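Local coordinates for protein Lys-gingipain W83 (Porphyromonas gingivalis, PDB 6I9A) that cleaves proteins after lysine as a secreted cysteine endopeptidase, a possible virulence factor in periodontal disease, at residues D288-N296 and P303-D314; A394-D405 and G432-Y443. All coordinates share one frame; numbering follows the deposited sequence. Where two conformers were deposited one is given.

How the contacts relate
Contact 1 and contact 2 belong to different parts of the chain: 288-296 with 303-314 lies in the C25 peptidase portion, 394-405 with 432-443 in the C-terminal Ig-like domain. Their centres are 34 Å apart and they do not touch. Contact 1 is mostly buried and joins two helix ends and the loop between them, with carbonyls, a hydroxyl and a carboxylate turned onto a sodium ion; its first residue also grips the inhibitor. Contact 2 is partly buried and repetitive, two neighbouring antiparallel strands with aliphatic side chains on one face; the other face mixes Tyr399, Ala401 and Val437 with polar groups and water, and charged side chains sit at the ends.

Contact 1: D288-N296 and P303-D314; sequences DYYWSVGAN and PTFEGTSMGSYD. With NA (sodium ion), chain F; H8E (benzyl-N-[(2S)-1-[[(3S)-7-amino-1-(benzylamino)-1,2-dioxoheptan-3-yl]amino]-5-(2-methyl-2-phenylhydrazinyl)-1,5-dioxopentan-2-yl]carbamate), chain I.
Backbone amides of Ser312 and Tyr313, at the start of helix 312-317, point at the carbonyls of Trp291 and Ser292 near the end of helix 285-293, and the chains draw closest where Gly294 meets Gly311. Ser312 N donates to Trp291 O at 2.8 Å, and Tyr313 N to Ser292 O at 3.2 Å. Beside this pair, CB of Ser292 sits over one face of the Tyr313 ring, toward its rim. Farther along, Ala295 is held twice by one residue: its N donates to Ser309 OG at 2.9 Å, and its O receives Ser309 N at 3.0 Å. With chi1 at 72°, Ser309 OG lies between its own N and carbonyl carbon, facing Ala295; it is also hydrogen-bonded to Tyr3 OH.

A sodium ion is held where the end of helix 285-293, the loop at 308-309 and the start of helix 312-317 come together. Val293 O (2.3 Å from the sodium), Ser309 O, Thr308 OG1, Asp314 OD2 and a water bind the ion, and Tyr174 completes the shell. The hydroxyl of Thr308 also donates to Thr304 O, while Gly311 N, at the N-cap position, donates to Asp314 OD2 on its anti side. In the first turn of helix 285-293, Asp288 OD2 accepts the inhibitor's lysine-like amine NAB at 2.9 Å, with Ser283 as a further partner.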
# COMPACT_ATOMS: atom_id res chain seq x y z
N ASP A 288 17.63 -0.12 -6.73
CA ASP A 288 16.37 0.51 -7.12
C ASP A 288 16.00 0.16 -8.56
O ASP A 288 14.81 0.11 -8.92
CB ASP A 288 16.42 2.03 -6.99
CG ASP A 288 16.09 2.60 -5.62
OD1 ASP A 288 15.81 1.80 -4.67
OD2 ASP A 288 16.05 3.83 -5.52
N TYR A 289 17.02 -0.03 -9.45
CA TYR A 289 16.73 -0.44 -10.83
C TYR A 289 15.98 -1.79 -10.82
O TYR A 289 14.95 -1.94 -11.44
CB TYR A 289 18.05 -0.48 -11.60
CG TYR A 289 18.03 -0.76 -13.08
CD1 TYR A 289 17.01 -0.27 -13.90
CD2 TYR A 289 19.14 -1.33 -13.69
CE1 TYR A 289 17.10 -0.42 -15.29
CE2 TYR A 289 19.25 -1.42 -15.06
CZ TYR A 289 18.23 -0.97 -15.86
OH TYR A 289 18.30 -1.06 -17.25
N TYR A 290 16.55 -2.76 -10.12
CA TYR A 290 15.90 -4.07 -10.06
C TYR A 290 14.54 -3.98 -9.39
O TYR A 290 13.59 -4.64 -9.82
CB TYR A 290 16.77 -5.08 -9.25
CG TYR A 290 18.22 -5.13 -9.71
CD1 TYR A 290 18.54 -5.24 -11.06
CD2 TYR A 290 19.26 -5.14 -8.79
CE1 TYR A 290 19.86 -5.27 -11.48
CE2 TYR A 290 20.59 -5.19 -9.20
CZ TYR A 290 20.88 -5.27 -10.54
OH TYR A 290 22.20 -5.31 -10.94
N TRP A 291 14.46 -3.15 -8.33
CA TRP A 291 13.20 -2.96 -7.60
C TRP A 291 12.05 -2.67 -8.54
O TRP A 291 11.01 -3.30 -8.48
CB TRP A 291 13.42 -1.84 -6.59
CG TRP A 291 12.44 -1.71 -5.47
CD1 TRP A 291 12.66 -2.12 -4.19
CD2 TRP A 291 11.19 -1.01 -5.45
NE1 TRP A 291 11.63 -1.73 -3.38
CE2 TRP A 291 10.72 -1.02 -4.12
CE3 TRP A 291 10.43 -0.33 -6.43
CZ2 TRP A 291 9.55 -0.36 -3.73
CZ3 TRP A 291 9.23 0.26 -6.05
CH2 TRP A 291 8.81 0.27 -4.71
N SER A 292 12.27 -1.72 -9.47
CA SER A 292 11.20 -1.35 -10.39
C SER A 292 11.02 -2.26 -11.57
O SER A 292 9.87 -2.55 -11.94
CB SER A 292 11.39 0.07 -10.94
OG SER A 292 11.29 1.04 -9.90
N VAL A 293 12.12 -2.72 -12.22
CA VAL A 293 12.05 -3.44 -13.48
C VAL A 293 12.12 -4.95 -13.35
O VAL A 293 11.57 -5.68 -14.20
CB VAL A 293 13.26 -2.94 -14.32
CG1 VAL A 293 13.55 -3.83 -15.52
CG2 VAL A 293 13.02 -1.51 -14.78
N GLY A 294 12.85 -5.43 -12.33
CA GLY A 294 13.16 -6.84 -12.15
C GLY A 294 14.66 -7.03 -12.17
O GLY A 294 15.44 -6.18 -12.63
N ALA A 295 15.08 -8.18 -11.61
CA ALA A 295 16.50 -8.56 -11.71
C ALA A 295 16.88 -8.87 -13.16
O ALA A 295 16.03 -9.06 -14.03
CB ALA A 295 16.77 -9.75 -10.81
N ASN A 296 18.21 -8.97 -13.38
CA ASN A 296 18.79 -9.19 -14.74
C ASN A 296 18.67 -7.94 -15.62
O ASN A 296 18.99 -8.00 -16.79
CB ASN A 296 18.29 -10.44 -15.49
CG ASN A 296 19.10 -11.65 -15.18
OD1 ASN A 296 20.33 -11.54 -14.91
ND2 ASN A 296 18.45 -12.82 -15.16
N PRO A 303 15.92 -2.75 -20.60
CA PRO A 303 15.42 -4.10 -20.24
C PRO A 303 14.13 -4.43 -20.95
O PRO A 303 13.34 -3.53 -21.28
CB PRO A 303 15.15 -3.95 -18.74
CG PRO A 303 14.89 -2.47 -18.54
CD PRO A 303 15.76 -1.77 -19.51
N THR A 304 13.91 -5.73 -21.18
CA THR A 304 12.63 -6.20 -21.68
C THR A 304 12.01 -7.15 -20.68
O THR A 304 12.66 -7.65 -19.74
CB THR A 304 12.77 -6.90 -23.01
OG1 THR A 304 13.57 -8.07 -22.83
CG2 THR A 304 13.35 -5.95 -24.08
N PHE A 305 10.72 -7.43 -20.89
CA PHE A 305 9.98 -8.30 -20.00
C PHE A 305 10.58 -9.72 -19.99
O PHE A 305 10.71 -10.35 -18.92
CB PHE A 305 8.50 -8.30 -20.43
CG PHE A 305 7.66 -9.17 -19.54
CD1 PHE A 305 7.17 -8.68 -18.35
CD2 PHE A 305 7.40 -10.50 -19.88
CE1 PHE A 305 6.40 -9.49 -17.50
CE2 PHE A 305 6.63 -11.32 -19.04
CZ PHE A 305 6.14 -10.81 -17.85
N GLU A 306 10.99 -10.21 -21.17
CA GLU A 306 11.56 -11.57 -21.29
C GLU A 306 12.91 -11.71 -20.72
O GLU A 306 13.32 -12.82 -20.40
CB GLU A 306 11.67 -11.99 -22.78
CG GLU A 306 10.37 -12.31 -23.48
CD GLU A 306 9.42 -11.14 -23.55
OE1 GLU A 306 9.85 -9.99 -23.84
OE2 GLU A 306 8.23 -11.37 -23.23
N GLY A 307 13.64 -10.62 -20.60
CA GLY A 307 15.01 -10.71 -20.11
C GLY A 307 15.20 -10.30 -18.67
O GLY A 307 16.35 -10.23 -18.24
N THR A 308 14.10 -10.05 -17.92
CA THR A 308 14.20 -9.65 -16.52
C THR A 308 13.25 -10.52 -15.71
O THR A 308 12.27 -11.06 -16.24
CB THR A 308 13.89 -8.15 -16.31
OG1 THR A 308 12.59 -7.86 -16.81
CG2 THR A 308 14.92 -7.22 -16.97
N SER A 309 13.49 -10.59 -14.40
CA SER A 309 12.54 -11.21 -13.50
C SER A 309 11.44 -10.21 -13.15
O SER A 309 11.42 -9.06 -13.65
CB SER A 309 13.25 -11.74 -12.27
OG SER A 309 13.68 -10.72 -11.39
N MET A 310 10.54 -10.61 -12.26
CA MET A 310 9.44 -9.74 -11.90
C MET A 310 9.89 -8.59 -10.97
O MET A 310 10.47 -8.80 -9.90
CB MET A 310 8.37 -10.58 -11.17
CG MET A 310 7.09 -9.77 -10.93
SD MET A 310 5.87 -10.55 -9.84
CE MET A 310 6.71 -10.39 -8.25
N GLY A 311 9.59 -7.35 -11.37
CA GLY A 311 9.83 -6.21 -10.50
C GLY A 311 8.52 -5.60 -10.06
O GLY A 311 7.43 -6.18 -10.23
N SER A 312 8.62 -4.44 -9.40
CA SER A 312 7.43 -3.81 -8.83
C SER A 312 6.40 -3.44 -9.90
O SER A 312 5.20 -3.65 -9.69
CB SER A 312 7.80 -2.60 -8.00
OG SER A 312 8.28 -1.56 -8.84
N TYR A 313 6.83 -2.91 -11.04
CA TYR A 313 5.84 -2.58 -12.10
C TYR A 313 5.13 -3.84 -12.60
O TYR A 313 3.90 -3.88 -12.72
CB TYR A 313 6.50 -1.89 -13.29
CG TYR A 313 7.17 -0.54 -13.09
CD1 TYR A 313 6.64 0.41 -12.23
CD2 TYR A 313 8.28 -0.19 -13.83
CE1 TYR A 313 7.20 1.69 -12.14
CE2 TYR A 313 8.83 1.08 -13.76
CZ TYR A 313 8.28 2.02 -12.92
OH TYR A 313 8.84 3.26 -12.92
N ASP A 314 5.91 -4.90 -12.84
CA ASP A 314 5.34 -6.15 -13.33
C ASP A 314 4.31 -6.69 -12.35
O ASP A 314 3.21 -7.12 -12.75
CB ASP A 314 6.41 -7.23 -13.52
CG ASP A 314 7.52 -6.95 -14.51
OD1 ASP A 314 7.20 -6.44 -15.63
OD2 ASP A 314 8.69 -7.24 -14.19
NA NA F . 10.71 -7.53 -15.34
CAQ H8E I . 20.26 14.92 -1.34
CAK H8E I . 19.85 16.22 -1.71
CAH H8E I . 20.15 16.70 -2.99
CAL H8E I . 20.87 15.94 -3.90
CAR H8E I . 21.27 14.68 -3.50
CBO H8E I . 20.96 14.13 -2.26
CBA H8E I . 21.46 12.85 -1.94
NBE H8E I . 20.58 11.76 -2.38
CBL H8E I . 21.06 10.54 -2.77
OAE H8E I . 22.27 10.33 -2.89
CBN H8E I . 20.01 9.47 -3.06
OAG H8E I . 18.85 9.95 -3.28
CBS H8E I . 20.52 8.43 -4.10
CBB H8E I . 19.39 7.65 -4.79
CAY H8E I . 19.89 6.71 -5.89
CAX H8E I . 18.84 5.74 -6.42
CAW H8E I . 17.79 6.43 -7.29
NAB H8E I . 16.83 5.41 -7.80
NBG H8E I . 21.50 7.49 -3.54
C H8E I . 22.75 7.31 -3.95
O H8E I . 23.31 7.95 -4.84
CA H8E I . 23.53 6.35 -3.07
N H8E I . 24.67 5.75 -3.77
CBK H8E I . 24.52 4.88 -4.79
OAD H8E I . 23.39 4.65 -5.25
OBI H8E I . 25.61 4.34 -5.22
CBD H8E I . 25.55 3.45 -6.39
CBP H8E I . 26.89 3.14 -6.88
CAS H8E I . 27.54 1.95 -6.55
CAM H8E I . 28.85 1.62 -7.03
CAI H8E I . 29.48 2.60 -7.81
CAN H8E I . 28.85 3.81 -8.08
CAT H8E I . 27.58 4.10 -7.64
CB H8E I . 24.04 7.09 -1.83
CG H8E I . 24.97 8.28 -2.16
CD H8E I . 25.14 9.19 -0.98
OE1 H8E I . 25.97 8.93 -0.10
NE2 H8E I . 24.26 10.21 -0.97
NBT H8E I . 24.13 11.09 0.12
CAA H8E I . 22.78 11.03 0.72
CBQ H8E I . 24.87 12.31 -0.01
CAU H8E I . 24.46 13.48 0.64
CAO H8E I . 25.23 14.64 0.54
CAJ H8E I . 26.40 14.64 -0.21
CAP H8E I . 26.79 13.50 -0.90
CAV H8E I . 26.04 12.33 -0.78
O HOH W 1 9.82 -9.59 -16.32

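Contact 2: A394-D405 and G432-Y443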
# COMPACT_ATOMS: atom_id res chain seq x y z
N ALA A 394 -21.15 -12.72 -7.55
CA ALA A 394 -20.33 -11.59 -7.96
C ALA A 394 -19.27 -12.10 -8.89
O ALA A 394 -19.00 -13.29 -8.92
CB ALA A 394 -19.70 -10.89 -6.75
N SER A 395 -18.64 -11.20 -9.67
CA SER A 395 -17.63 -11.69 -10.59
C SER A 395 -16.55 -12.50 -9.88
O SER A 395 -16.17 -12.18 -8.74
CB SER A 395 -16.99 -10.58 -11.42
OG SER A 395 -16.19 -9.74 -10.59
N ALA A 396 -16.04 -13.52 -10.56
CA ALA A 396 -15.03 -14.40 -9.99
C ALA A 396 -13.88 -13.61 -9.36
O ALA A 396 -13.28 -12.75 -9.99
CB ALA A 396 -14.49 -15.34 -11.06
N GLY A 397 -13.56 -13.95 -8.12
CA GLY A 397 -12.48 -13.30 -7.40
C GLY A 397 -12.93 -12.17 -6.51
O GLY A 397 -12.14 -11.69 -5.70
N SER A 398 -14.19 -11.70 -6.66
CA SER A 398 -14.66 -10.63 -5.80
C SER A 398 -14.78 -11.09 -4.36
O SER A 398 -15.07 -12.26 -4.08
CB SER A 398 -16.05 -10.17 -6.24
OG SER A 398 -16.02 -9.62 -7.56
N TYR A 399 -14.55 -10.16 -3.44
CA TYR A 399 -14.61 -10.41 -1.99
C TYR A 399 -15.87 -9.75 -1.45
O TYR A 399 -16.07 -8.54 -1.61
CB TYR A 399 -13.34 -9.86 -1.37
CG TYR A 399 -13.15 -10.15 0.10
CD1 TYR A 399 -13.19 -11.47 0.60
CD2 TYR A 399 -12.77 -9.14 0.98
CE1 TYR A 399 -12.87 -11.74 1.93
CE2 TYR A 399 -12.46 -9.41 2.31
CZ TYR A 399 -12.51 -10.71 2.77
OH TYR A 399 -12.15 -10.96 4.08
N VAL A 400 -16.71 -10.59 -0.81
CA VAL A 400 -18.00 -10.15 -0.30
C VAL A 400 -17.99 -10.12 1.22
O VAL A 400 -17.57 -11.10 1.83
CB VAL A 400 -19.10 -11.10 -0.83
CG1 VAL A 400 -20.49 -10.62 -0.37
CG2 VAL A 400 -19.06 -11.23 -2.36
N ALA A 401 -18.51 -9.05 1.81
CA ALA A 401 -18.52 -8.90 3.26
C ALA A 401 -19.88 -8.47 3.70
O ALA A 401 -20.45 -7.51 3.16
CB ALA A 401 -17.49 -7.86 3.71
N ILE A 402 -20.41 -9.10 4.76
CA ILE A 402 -21.66 -8.73 5.39
C ILE A 402 -21.35 -8.17 6.77
O ILE A 402 -20.65 -8.82 7.54
CB ILE A 402 -22.63 -9.92 5.47
CG1 ILE A 402 -22.98 -10.43 4.05
CG2 ILE A 402 -23.91 -9.51 6.25
CD1 ILE A 402 -23.85 -11.70 4.06
N SER A 403 -21.88 -6.99 7.09
CA SER A 403 -21.58 -6.32 8.36
C SER A 403 -22.80 -5.53 8.81
O SER A 403 -23.77 -5.37 8.08
CB SER A 403 -20.36 -5.40 8.21
OG SER A 403 -20.64 -4.29 7.38
N LYS A 404 -22.72 -5.02 10.05
CA LYS A 404 -23.71 -4.08 10.56
C LYS A 404 -23.08 -3.26 11.68
O LYS A 404 -22.34 -3.81 12.49
CB LYS A 404 -24.98 -4.78 11.06
CG LYS A 404 -26.16 -3.80 11.27
CD LYS A 404 -27.48 -4.52 11.60
CE LYS A 404 -27.43 -5.27 12.92
NZ LYS A 404 -27.36 -4.34 14.08
N ASP A 405 -23.28 -1.94 11.64
CA ASP A 405 -22.73 -1.03 12.65
C ASP A 405 -21.20 -1.13 12.75
O ASP A 405 -20.65 -1.00 13.83
CB ASP A 405 -23.35 -1.30 14.05
CG ASP A 405 -24.84 -1.52 14.08
OD1 ASP A 405 -25.57 -0.60 13.72
OD2 ASP A 405 -25.26 -2.64 14.46
N GLY A 432 -32.56 -5.80 11.25
CA GLY A 432 -31.79 -4.60 10.97
C GLY A 432 -31.44 -4.49 9.51
O GLY A 432 -31.79 -5.36 8.72
N ASN A 433 -30.76 -3.38 9.17
CA ASN A 433 -30.28 -3.13 7.82
C ASN A 433 -28.82 -3.56 7.76
O ASN A 433 -27.98 -2.90 8.38
CB ASN A 433 -30.47 -1.64 7.44
CG ASN A 433 -30.84 -1.44 5.99
OD1 ASN A 433 -30.93 -2.39 5.20
ND2 ASN A 433 -31.10 -0.20 5.61
N TYR A 434 -28.53 -4.67 7.06
CA TYR A 434 -27.15 -5.17 7.00
C TYR A 434 -26.41 -4.66 5.79
O TYR A 434 -26.98 -4.64 4.70
CB TYR A 434 -27.18 -6.71 7.02
CG TYR A 434 -27.57 -7.22 8.39
CD1 TYR A 434 -28.91 -7.21 8.81
CD2 TYR A 434 -26.62 -7.65 9.30
CE1 TYR A 434 -29.27 -7.62 10.09
CE2 TYR A 434 -26.97 -8.08 10.58
CZ TYR A 434 -28.30 -8.02 10.98
OH TYR A 434 -28.61 -8.41 12.26
N ASP A 435 -25.16 -4.26 5.99
CA ASP A 435 -24.35 -3.76 4.88
C ASP A 435 -23.74 -4.94 4.13
O ASP A 435 -23.27 -5.89 4.76
CB ASP A 435 -23.24 -2.83 5.45
CG ASP A 435 -23.85 -1.65 6.19
OD1 ASP A 435 -23.64 -1.54 7.44
OD2 ASP A 435 -24.59 -0.87 5.56
N VAL A 436 -23.69 -4.82 2.83
CA VAL A 436 -23.08 -5.81 1.95
C VAL A 436 -22.13 -5.05 1.08
O VAL A 436 -22.54 -4.15 0.36
CB VAL A 436 -24.09 -6.60 1.11
CG1 VAL A 436 -23.38 -7.64 0.24
CG2 VAL A 436 -25.14 -7.26 2.00
N VAL A 437 -20.84 -5.39 1.13
CA VAL A 437 -19.78 -4.72 0.36
C VAL A 437 -19.11 -5.74 -0.48
O VAL A 437 -18.77 -6.84 -0.00
CB VAL A 437 -18.80 -3.95 1.29
CG1 VAL A 437 -17.63 -3.37 0.49
CG2 VAL A 437 -19.53 -2.84 2.03
N ILE A 438 -18.91 -5.40 -1.76
CA ILE A 438 -18.21 -6.28 -2.70
C ILE A 438 -17.07 -5.52 -3.32
O ILE A 438 -17.30 -4.43 -3.88
CB ILE A 438 -19.15 -6.84 -3.79
CG1 ILE A 438 -20.45 -7.44 -3.17
CG2 ILE A 438 -18.41 -7.85 -4.69
CD1 ILE A 438 -21.50 -7.90 -4.27
N THR A 439 -15.86 -6.06 -3.19
CA THR A 439 -14.67 -5.39 -3.75
C THR A 439 -13.90 -6.37 -4.59
O THR A 439 -14.01 -7.60 -4.45
CB THR A 439 -13.77 -4.84 -2.60
OG1 THR A 439 -13.36 -5.91 -1.73
CG2 THR A 439 -14.43 -3.74 -1.77
N ARG A 440 -13.11 -5.83 -5.50
CA ARG A 440 -12.23 -6.62 -6.33
C ARG A 440 -11.16 -5.70 -6.87
O ARG A 440 -11.45 -4.54 -7.18
CB ARG A 440 -13.01 -7.28 -7.49
CG ARG A 440 -12.16 -8.25 -8.32
CD ARG A 440 -12.98 -8.95 -9.39
NE ARG A 440 -12.07 -9.69 -10.25
CZ ARG A 440 -12.41 -10.19 -11.43
NH1 ARG A 440 -13.67 -10.09 -11.88
NH2 ARG A 440 -11.50 -10.80 -12.19
N SER A 441 -9.93 -6.20 -7.02
CA SER A 441 -8.84 -5.37 -7.55
C SER A 441 -9.22 -4.77 -8.91
O SER A 441 -9.64 -5.49 -9.82
CB SER A 441 -7.59 -6.23 -7.71
OG SER A 441 -6.59 -5.52 -8.44
N ASN A 442 -9.04 -3.46 -9.04
CA ASN A 442 -9.31 -2.72 -10.27
C ASN A 442 -10.81 -2.73 -10.64
O ASN A 442 -11.13 -2.54 -11.81
CB ASN A 442 -8.43 -3.12 -11.44
CG ASN A 442 -8.28 -1.96 -12.39
OD1 ASN A 442 -8.35 -0.79 -11.97
ND2 ASN A 442 -8.06 -2.26 -13.65
N TYR A 443 -11.69 -2.91 -9.63
CA TYR A 443 -13.12 -2.72 -9.81
C TYR A 443 -13.62 -1.70 -8.84
O TYR A 443 -13.15 -1.58 -7.70
CB TYR A 443 -13.90 -4.04 -9.55
CG TYR A 443 -13.87 -5.00 -10.70
CD1 TYR A 443 -12.71 -5.70 -11.02
CD2 TYR A 443 -15.00 -5.21 -11.50
CE1 TYR A 443 -12.66 -6.57 -12.12
CE2 TYR A 443 -14.95 -6.06 -12.60
CZ TYR A 443 -13.80 -6.77 -12.88
OH TYR A 443 -13.76 -7.59 -13.98
O HOH W 2 -15.35 -6.35 0.11
O HOH W 3 -21.45 -2.01 8.92
O HOH W 4 -24.82 -0.57 9.64
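The guanidinium of Arg440 lies between two layers: Ala396 O stands 3.1 Å above the centre of one face, and CE1 of Tyr443 covers the opposite face toward the rim. At its edge NH1 donates to Ser395 OG at 2.9 Å, tilted from the plane. An extended chain, with CG trans to the backbone N (chi1 -174°), carries the group to the turn 395-398, where Asn375 bonds both Ser395 OG and Ser398 OG. At the other end of the strands the Tyr434 ring takes CD of Lys404 over its centre, a CH-pi contact of 3.7 Å to the centroid. Bends at chi3 and chi4 (64° and 69°) fold this lysine across the ring and bring NZ to Asp405 OD2, a salt bridge of 2.7 Å; Tyr434 OH is bonded to Glu430.

Between these ends runs an antiparallel ladder of the Ig-like domain, strand 399-404 against 432-439. Tyr399 with Thr439, Ala401 with Val437 and Ser403 with Asp435 are its hydrogen-bonded pairs, each joined by two backbone bonds. On one face Val400 CG2 lies alongside Ile438 CG1 at 4.1 Å and Val400 CG1 alongside Val436 CG1; Val400 also touches Ala420 and Val422 of strand 419-424, and Val436 touches Ile450 of strand 446-452. The other face is wetter: one water links Ser403 OG to Asp435 OD1, and another, accepting from Asp405 N, donates to the same oxygen at 2.7 Å. Two water protons on Asp435 OD1, with Gln449 bonded to OD2, would favour the ionised carboxylate there.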